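Local structure of uncharacterized protein (Streptococcus pneumoniae, 3LFT) at residues A[125-130]-A[214-218]. The protein probably serves as the substrate-binding component of an ABC transporter, holding L-tryptophan between its two lobes. Sequence-based numbering, arbitrary orientation. Where two conformers were deposited one is given.
Sequences LIKALT and KPIYP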
loop_
_atom_site.group_PDB
_atom_site.type_symbol
_atom_site.label_atom_id
_atom_site.label_comp_id
_atom_site.label_asym_id
_atom_site.label_seq_id
_atom_site.Cartn_x
_atom_site.Cartn_y
_atom_site.Cartn_z
ATOM N N LEU A 125 17.342 -7.155 3.436
ATOM C CA LEU A 125 17.127 -6.995 4.881
ATOM C C LEU A 125 16.880 -8.340 5.564
ATOM O O LEU A 125 17.409 -8.610 6.648
ATOM C CB LEU A 125 15.961 -6.045 5.146
ATOM C CG LEU A 125 15.673 -5.719 6.629
ATOM C CD1 LEU A 125 16.833 -5.065 7.363
ATOM C CD2 LEU A 125 14.421 -4.822 6.693
ATOM N N ILE A 126 16.066 -9.182 4.928
ATOM C CA ILE A 126 15.818 -10.516 5.464
ATOM C C ILE A 126 17.118 -11.319 5.598
ATOM O O ILE A 126 17.358 -11.957 6.631
ATOM C CB ILE A 126 14.791 -11.285 4.611
ATOM C CG1 ILE A 126 13.420 -10.586 4.707
ATOM C CG2 ILE A 126 14.696 -12.759 5.073
ATOM C CD1 ILE A 126 12.407 -11.046 3.636
ATOM N N LYS A 127 17.945 -11.284 4.553
ATOM C CA LYS A 127 19.237 -11.972 4.555
ATOM C C LYS A 127 20.168 -11.444 5.646
ATOM O O LYS A 127 20.920 -12.219 6.243
ATOM C CB LYS A 127 19.921 -11.819 3.196
ATOM C CG LYS A 127 19.220 -12.511 2.048
ATOM C CD LYS A 127 19.318 -14.031 2.091
ATOM C CE LYS A 127 20.741 -14.503 1.885
ATOM N NZ LYS A 127 20.742 -15.958 1.567
ATOM N N ALA A 128 20.126 -10.135 5.901
ATOM C CA ALA A 128 21.023 -9.517 6.877
ATOM C C ALA A 128 20.541 -9.702 8.312
ATOM O O ALA A 128 21.343 -9.981 9.215
ATOM C CB ALA A 128 21.184 -8.043 6.566
ATOM N N LEU A 129 19.234 -9.560 8.516
ATOM C CA LEU A 129 18.680 -9.523 9.858
ATOM C C LEU A 129 18.364 -10.908 10.422
ATOM O O LEU A 129 18.526 -11.157 11.618
ATOM C CB LEU A 129 17.439 -8.611 9.866
ATOM C CG LEU A 129 16.763 -8.301 11.197
ATOM C CD1 LEU A 129 17.717 -7.654 12.185
ATOM C CD2 LEU A 129 15.567 -7.401 10.945
ATOM N N THR A 130 17.889 -11.803 9.557
ATOM C CA THR A 130 17.576 -13.172 9.956
ATOM C C THR A 130 18.275 -14.135 8.997
ATOM O O THR A 130 17.643 -14.721 8.109
ATOM C CB THR A 130 16.053 -13.452 10.018
ATOM O OG1 THR A 130 15.430 -13.002 8.806
ATOM C CG2 THR A 130 15.418 -12.730 11.202
ATOM N N LYS A 214 7.548 -16.891 14.512
ATOM C CA LYS A 214 8.281 -16.677 13.270
ATOM C C LYS A 214 8.403 -15.180 13.080
ATOM O O LYS A 214 7.470 -14.451 13.382
ATOM C CB LYS A 214 7.520 -17.233 12.068
ATOM C CG LYS A 214 7.168 -18.695 12.149
ATOM C CD LYS A 214 8.343 -19.515 12.634
ATOM C CE LYS A 214 7.881 -20.901 13.004
ATOM N NZ LYS A 214 9.042 -21.784 13.163
ATOM N N PRO A 215 9.535 -14.704 12.556
ATOM C CA PRO A 215 9.577 -13.269 12.245
ATOM C C PRO A 215 8.627 -12.910 11.105
ATOM O O PRO A 215 8.477 -13.683 10.147
ATOM C CB PRO A 215 11.019 -13.058 11.794
ATOM C CG PRO A 215 11.497 -14.402 11.377
ATOM C CD PRO A 215 10.805 -15.382 12.257
ATOM N N ILE A 216 8.011 -11.738 11.211
ATOM C CA ILE A 216 7.126 -11.200 10.177
ATOM C C ILE A 216 7.796 -9.981 9.564
ATOM O O ILE A 216 8.265 -9.076 10.286
ATOM C CB ILE A 216 5.757 -10.798 10.746
ATOM C CG1 ILE A 216 5.123 -11.944 11.536
ATOM C CG2 ILE A 216 4.810 -10.384 9.628
ATOM C CD1 ILE A 216 4.006 -11.452 12.479
ATOM N N TYR A 217 7.852 -9.958 8.235
ATOM C CA TYR A 217 8.362 -8.816 7.479
ATOM C C TYR A 217 7.207 -8.211 6.661
ATOM O O TYR A 217 7.020 -8.555 5.485
ATOM C CB TYR A 217 9.476 -9.272 6.545
ATOM C CG TYR A 217 10.787 -9.617 7.213
ATOM C CD1 TYR A 217 11.762 -8.632 7.374
ATOM C CD2 TYR A 217 11.084 -10.913 7.650
ATOM C CE1 TYR A 217 12.998 -8.932 7.930
ATOM C CE2 TYR A 217 12.335 -11.210 8.237
ATOM C CZ TYR A 217 13.263 -10.208 8.371
ATOM O OH TYR A 217 14.503 -10.474 8.912
ATOM N N PRO A 218 6.417 -7.319 7.277
ATOM C CA PRO A 218 5.205 -6.807 6.620
ATOM C C PRO A 218 5.479 -5.420 6.049
ATOM O O PRO A 218 6.089 -4.571 6.713
ATOM C CB PRO A 218 4.200 -6.747 7.763
ATOM C CG PRO A 218 5.064 -6.375 8.989
ATOM C CD PRO A 218 6.478 -6.897 8.694
#
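I126, in the last turn of helix 119-129, and T130, just after it, face Y217 on strand 216-218, the helix and strand segments running roughly antiparallel (151°) with their axes 11.0 Å apart at closest approach. Y217 spans this gap, its CG anti to the carbonyl carbon, and carries its ring across to the last turn of the helix. One face is covered by I126, whose CG1 stands 3.5 Å from the Y217 ring centroid and only 3° off the ring normal, a nearly central CH-pi contact. I126 CG1 consequently lies at much the same distance from all six ring carbons, while its CD1 reaches back over Y217 CG. The phenol end meets T130, the first residue to leave the helical conformation. T130 OG1 approaches at the ring edge, close to its plane, and shares a hydrogen bond of 2.7 Å with Y217 OH. OG1 occupies the position between backbone N and carbonyl carbon (chi1 50°), which also leaves it 3.1 Å from I126 O, a second possible acceptor for its proton. T130 CG2 lies 3.3 Å from Y217 OH and loosely contacts P215 CG. L129 closes in obliquely, its CB 3.6 Å from Y217 OH, and L125 CG approaches Y217 CE1 more loosely. Y217 thus joins helix 119-129 to edge strand 216-218 of the four-stranded parallel sheet, within one alpha/beta lobe of a periplasmic-binding-protein-like fold. P215 and Y217 bond to strand 189-192 through their backbones, and A230 of strand 230-233 touches L125, L129 and Y217.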